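Local coordinates for 2-hydroxyisobutanoyl-CoA mutase large subunit (Aquincola tertiaricarbonis, PDB 4R3U), which isomerises 2-hydroxyisobutyryl-CoA and (S)-3-hydroxybutyryl-CoA into each other, working with a small cobalamin-binding subunit, at residues D167-K172 and R197-N202; A159-L164 and A188-L193. All blocks are in the same frame, centred on the assembly; numbering follows the deposited sequence.

Contact 1 (D167-K172 and R197-N202)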
loop_
_atom_site.group_PDB
_atom_site.type_symbol
_atom_site.label_atom_id
_atom_site.label_comp_id
_atom_site.label_asym_id
_atom_site.label_seq_id
_atom_site.Cartn_x
_atom_site.Cartn_y
_atom_site.Cartn_z
ATOM N N ASP A 167 19.111 -29.707 -1.946
ATOM C CA ASP A 167 19.188 -29.195 -0.568
ATOM C C ASP A 167 17.849 -28.609 -0.042
ATOM O O ASP A 167 17.856 -27.784 0.870
ATOM C CB ASP A 167 20.367 -28.193 -0.387
ATOM C CG ASP A 167 21.631 -28.547 -1.155
ATOM O OD1 ASP A 167 22.287 -29.568 -0.799
ATOM O OD2 ASP A 167 21.949 -27.830 -2.126
ATOM N N ILE A 168 16.707 -29.055 -0.605
ATOM C CA ILE A 168 15.382 -28.581 -0.200
ATOM C C ILE A 168 14.644 -29.713 0.461
ATOM O O ILE A 168 14.419 -30.729 -0.192
ATOM C CB ILE A 168 14.571 -27.986 -1.415
ATOM C CG1 ILE A 168 15.340 -26.846 -2.182
ATOM C CG2 ILE A 168 13.145 -27.581 -0.992
ATOM C CD1 ILE A 168 15.434 -25.431 -1.523
ATOM N N ASP A 169 14.266 -29.559 1.746
ATOM C CA ASP A 169 13.567 -30.649 2.480
ATOM C C ASP A 169 12.113 -30.616 2.095
ATOM O O ASP A 169 11.373 -29.809 2.638
ATOM C CB ASP A 169 13.732 -30.518 4.011
ATOM C CG ASP A 169 13.356 -31.749 4.798
ATOM O OD1 ASP A 169 12.446 -32.483 4.358
ATOM O OD2 ASP A 169 13.981 -31.989 5.850
ATOM N N LEU A 170 11.706 -31.481 1.160
ATOM C CA LEU A 170 10.345 -31.503 0.617
ATOM C C LEU A 170 9.240 -31.811 1.617
ATOM O O LEU A 170 8.077 -31.418 1.376
ATOM C CB LEU A 170 10.220 -32.344 -0.680
ATOM C CG LEU A 170 11.287 -32.150 -1.757
ATOM C CD1 LEU A 170 11.197 -33.242 -2.802
ATOM C CD2 LEU A 170 11.246 -30.783 -2.349
ATOM N N GLU A 171 9.610 -32.474 2.742
ATOM C CA GLU A 171 8.716 -32.787 3.854
ATOM C C GLU A 171 8.545 -31.603 4.826
ATOM O O GLU A 171 7.594 -31.593 5.600
ATOM C CB GLU A 171 9.244 -33.964 4.635
ATOM C CG GLU A 171 8.976 -35.315 4.019
ATOM C CD GLU A 171 9.675 -36.381 4.828
ATOM O OE1 GLU A 171 10.631 -36.032 5.560
ATOM O OE2 GLU A 171 9.261 -37.562 4.745
ATOM N N LYS A 172 9.454 -30.612 4.785
ATOM C CA LYS A 172 9.439 -29.430 5.646
ATOM C C LYS A 172 8.998 -28.096 4.988
ATOM O O LYS A 172 8.740 -27.125 5.695
ATOM C CB LYS A 172 10.761 -29.330 6.400
ATOM C CG LYS A 172 10.810 -30.384 7.515
ATOM C CD LYS A 172 12.177 -30.742 8.021
ATOM C CE LYS A 172 12.132 -32.144 8.606
ATOM N NZ LYS A 172 12.162 -33.232 7.572
ATOM N N ARG A 197 14.489 -39.981 -2.263
ATOM C CA ARG A 197 14.941 -39.288 -1.071
ATOM C C ARG A 197 14.557 -39.940 0.216
ATOM O O ARG A 197 15.027 -39.501 1.261
ATOM C CB ARG A 197 14.460 -37.839 -1.092
ATOM C CG ARG A 197 15.216 -37.041 -2.089
ATOM C CD ARG A 197 15.162 -35.656 -1.635
ATOM N NE ARG A 197 15.803 -34.763 -2.579
ATOM C CZ ARG A 197 15.697 -33.447 -2.513
ATOM N NH1 ARG A 197 14.975 -32.881 -1.551
ATOM N NH2 ARG A 197 16.322 -32.683 -3.393
ATOM N N GLY A 198 13.694 -40.948 0.144
ATOM C CA GLY A 198 13.251 -41.713 1.301
ATOM C C GLY A 198 12.196 -41.014 2.123
ATOM O O GLY A 198 12.053 -41.298 3.320
ATOM N N TYR A 199 11.473 -40.067 1.494
ATOM C CA TYR A 199 10.400 -39.305 2.140
ATOM C C TYR A 199 9.106 -40.129 2.146
ATOM O O TYR A 199 8.919 -41.005 1.292
ATOM C CB TYR A 199 10.102 -37.983 1.379
ATOM C CG TYR A 199 11.189 -36.922 1.317
ATOM C CD1 TYR A 199 12.067 -36.721 2.387
ATOM C CD2 TYR A 199 11.275 -36.048 0.235
ATOM C CE1 TYR A 199 13.022 -35.691 2.362
ATOM C CE2 TYR A 199 12.231 -35.032 0.195
ATOM C CZ TYR A 199 13.094 -34.847 1.263
ATOM O OH TYR A 199 14.031 -33.844 1.209
ATOM N N ASP A 200 8.198 -39.808 3.083
ATOM C CA ASP A 200 6.848 -40.357 3.158
ATOM C C ASP A 200 6.036 -39.480 2.172
ATOM O O ASP A 200 6.046 -38.232 2.278
ATOM C CB ASP A 200 6.308 -40.253 4.605
ATOM C CG ASP A 200 4.892 -40.760 4.861
ATOM O OD1 ASP A 200 4.203 -41.134 3.888
ATOM O OD2 ASP A 200 4.451 -40.722 6.033
ATOM N N LEU A 201 5.403 -40.126 1.174
ATOM C CA LEU A 201 4.649 -39.420 0.132
ATOM C C LEU A 201 3.484 -38.636 0.697
ATOM O O LEU A 201 3.226 -37.521 0.248
ATOM C CB LEU A 201 4.174 -40.369 -0.981
ATOM C CG LEU A 201 5.229 -41.123 -1.789
ATOM C CD1 LEU A 201 4.574 -41.924 -2.850
ATOM C CD2 LEU A 201 6.241 -40.181 -2.457
ATOM N N ASN A 202 2.818 -39.203 1.728
ATOM C CA ASN A 202 1.682 -38.595 2.417
ATOM C C ASN A 202 2.055 -37.359 3.250
ATOM O O ASN A 202 1.162 -36.679 3.760
ATOM C CB ASN A 202 0.902 -39.651 3.209
ATOM C CG ASN A 202 0.285 -40.692 2.306
ATOM O OD1 ASN A 202 -0.447 -40.390 1.349
ATOM N ND2 ASN A 202 0.607 -41.948 2.567
#
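Tyr199 shows how a single ring can hold two loops together by packing and polar contacts at once. Leu170 packs against Tyr199 CE2, its CB 3.5 Å away at an oblique approach and its CD1 at the ring edge, in plane, the two side chains crossing at about a right angle. Arg197 CB sits over the centre of one face, and the backbone N of Glu171 lies over the other. Glu171 CD packs 3.4 Å from Tyr199 CD1, and OE2 takes Asp200 N on its anti side at 3.0 Å (N-H...O 164°). The phenol OH takes a bond from Arg197 NH1 (3.1 Å) and a weak one from Leu170 N (3.3 Å). The same NH1 donates almost within the guanidinium plane to Ile168 O at 2.6 Å. An alanine here would probably open a gap between Leu170 and Glu171 and leave Arg197 NH1 and Leu170 N without their phenol acceptor. The solvent side is looser: exposed Lys172 bridges through NZ to Asp169 OD2 at 2.8 Å. Gly198, with positive phi, completes the Schellman motif ending helix 183-196. The contact thus joins two alpha-to-beta loops leading into neighbouring parallel strands, 175-178 and 206-208, of the TIM barrel.

Contact 2 (A159-L164 and A188-L193)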
loop_
_atom_site.group_PDB
_atom_site.type_symbol
_atom_site.label_atom_id
_atom_site.label_comp_id
_atom_site.label_asym_id
_atom_site.label_seq_id
_atom_site.Cartn_x
_atom_site.Cartn_y
_atom_site.Cartn_z
ATOM N N ALA A 159 16.426 -35.806 -13.449
ATOM C CA ALA A 159 17.763 -35.307 -13.145
ATOM C C ALA A 159 17.755 -33.783 -12.950
ATOM O O ALA A 159 18.401 -33.293 -12.025
ATOM C CB ALA A 159 18.715 -35.681 -14.260
ATOM N N ASP A 160 16.995 -33.036 -13.794
ATOM C CA ASP A 160 16.865 -31.576 -13.727
ATOM C C ASP A 160 16.100 -31.179 -12.469
ATOM O O ASP A 160 16.360 -30.101 -11.891
ATOM C CB ASP A 160 16.078 -31.014 -14.922
ATOM C CG ASP A 160 16.608 -31.247 -16.316
ATOM O OD1 ASP A 160 17.837 -31.421 -16.469
ATOM O OD2 ASP A 160 15.807 -31.151 -17.272
ATOM N N MET A 161 15.079 -31.987 -12.105
ATOM C CA MET A 161 14.291 -31.707 -10.896
ATOM C C MET A 161 15.155 -31.893 -9.617
ATOM O O MET A 161 14.952 -31.172 -8.638
ATOM C CB MET A 161 13.006 -32.557 -10.831
ATOM C CG MET A 161 12.052 -32.096 -9.737
ATOM S SD MET A 161 10.425 -32.863 -9.791
ATOM C CE MET A 161 9.737 -32.026 -11.305
ATOM N N GLU A 162 16.121 -32.827 -9.646
ATOM C CA GLU A 162 17.036 -33.082 -8.545
ATOM C C GLU A 162 17.880 -31.838 -8.358
ATOM O O GLU A 162 18.045 -31.399 -7.218
ATOM C CB GLU A 162 17.910 -34.310 -8.837
ATOM C CG GLU A 162 17.109 -35.601 -8.865
ATOM C CD GLU A 162 17.772 -36.833 -9.449
ATOM O OE1 GLU A 162 18.816 -36.702 -10.128
ATOM O OE2 GLU A 162 17.212 -37.935 -9.258
ATOM N N ALA A 163 18.332 -31.212 -9.487
ATOM C CA ALA A 163 19.102 -29.952 -9.518
ATOM C C ALA A 163 18.247 -28.824 -8.996
ATOM O O ALA A 163 18.732 -28.036 -8.187
ATOM C CB ALA A 163 19.571 -29.633 -10.931
ATOM N N LEU A 164 16.962 -28.787 -9.411
ATOM C CA LEU A 164 15.963 -27.797 -9.012
ATOM C C LEU A 164 15.693 -27.753 -7.517
ATOM O O LEU A 164 15.568 -26.671 -6.955
ATOM C CB LEU A 164 14.634 -28.029 -9.773
ATOM C CG LEU A 164 13.455 -27.081 -9.433
ATOM C CD1 LEU A 164 13.636 -25.743 -10.080
ATOM C CD2 LEU A 164 12.138 -27.673 -9.842
ATOM N N ALA A 188 4.816 -36.894 -11.616
ATOM C CA ALA A 188 5.472 -38.200 -11.622
ATOM C C ALA A 188 6.927 -38.043 -11.171
ATOM O O ALA A 188 7.406 -38.863 -10.389
ATOM C CB ALA A 188 5.422 -38.809 -13.009
ATOM N N MET A 189 7.605 -36.968 -11.627
ATOM C CA MET A 189 8.992 -36.645 -11.278
ATOM C C MET A 189 9.121 -36.287 -9.822
ATOM O O MET A 189 10.103 -36.697 -9.182
ATOM C CB MET A 189 9.535 -35.500 -12.133
ATOM C CG MET A 189 9.936 -35.910 -13.521
ATOM S SD MET A 189 10.482 -34.493 -14.496
ATOM C CE MET A 189 10.647 -35.260 -16.108
ATOM N N TYR A 190 8.128 -35.527 -9.293
ATOM C CA TYR A 190 8.106 -35.126 -7.899
ATOM C C TYR A 190 7.997 -36.349 -6.987
ATOM O O TYR A 190 8.758 -36.462 -6.013
ATOM C CB TYR A 190 6.976 -34.117 -7.635
ATOM C CG TYR A 190 7.141 -33.339 -6.344
ATOM C CD1 TYR A 190 8.073 -32.302 -6.238
ATOM C CD2 TYR A 190 6.336 -33.605 -5.240
ATOM C CE1 TYR A 190 8.203 -31.558 -5.059
ATOM C CE2 TYR A 190 6.464 -32.875 -4.052
ATOM C CZ TYR A 190 7.398 -31.852 -3.965
ATOM O OH TYR A 190 7.505 -31.128 -2.794
ATOM N N VAL A 191 7.069 -37.283 -7.341
ATOM C CA VAL A 191 6.825 -38.528 -6.616
ATOM C C VAL A 191 8.079 -39.397 -6.647
ATOM O O VAL A 191 8.531 -39.838 -5.589
ATOM C CB VAL A 191 5.534 -39.258 -7.096
ATOM C CG1 VAL A 191 5.420 -40.674 -6.510
ATOM C CG2 VAL A 191 4.299 -38.439 -6.750
ATOM N N ALA A 192 8.669 -39.591 -7.845
ATOM C CA ALA A 192 9.913 -40.336 -8.051
ATOM C C ALA A 192 11.049 -39.749 -7.201
ATOM O O ALA A 192 11.782 -40.520 -6.580
ATOM C CB ALA A 192 10.294 -40.313 -9.523
ATOM N N LEU A 193 11.158 -38.400 -7.124
ATOM C CA LEU A 193 12.167 -37.695 -6.313
ATOM C C LEU A 193 11.970 -37.958 -4.797
ATOM O O LEU A 193 12.938 -38.255 -4.102
ATOM C CB LEU A 193 12.178 -36.174 -6.625
ATOM C CG LEU A 193 13.167 -35.293 -5.828
ATOM C CD1 LEU A 193 14.617 -35.641 -6.117
ATOM C CD2 LEU A 193 12.960 -33.843 -6.125
#
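Met161 is the first residue of helix 159-164 to reach across to helix 188-193, and it illustrates how one flexible thioether can fill the groove between two crossing helices. Its CG stands anti to the backbone N (chi1 -169°), and the chain runs out from the helix until it bends at the last torsion (chi3 -71°), which turns CE back against Met189 CB at 3.6 Å. SD lies beside the same CB and near Tyr190 N, 3.6 Å away, and it also sits close to the plane of the Tyr190 ring, at the edge rather than over a face. The Met189 chain, by contrast, is extended beyond CG and carries its own end away, so that its SD remains 4.1 Å from Met161 CE. Lower on the Met161 side chain, CG packs against Leu193 CD2 at 4.1 Å. One residue on, Glu162 uses the aliphatic part of its chain: CG rests on the other methyl of Leu193, CD1, at 3.7 Å, while its carboxylate forms a salt bridge with Lys196, farther along the partner helix. No hydrogen bond joins the two segments, whose axes approach to 10.0 Å and cross at -69°. Strand 175-178 adjoins this apolar layer through Phe177, which touches Met161 and Leu164 and whose ring stands at about 90° to that of Tyr190. Helix 107-119 adjoins Ala163 and Leu164, and helix 540-549 packs on Ala188, Met189 and Ala192.

The segments of contacts 1 and 2 alternate along the chain, 159-164, 167-172, 188-193, 197-202, so each contact ties the same two consecutive helix-and-loop units at a different level. Their centres lie 12 Å apart and Leu170 bridges them: its CB is 3.6 Å from Tyr190 OH and its CD1 3.8 Å from Leu193 CD2, joining the loop packing to the helix packing. Neither contact touches substrate. From Glu171 in contact 1 and from Tyr190 in contact 2, the side chain is about 11 Å from bound 3-hydroxybutanoyl-CoA; the substrate-binding residues Arg246 and Val208 have side chains about 7 Å from that of Glu171 and about 6 Å from that of Tyr190 respectively.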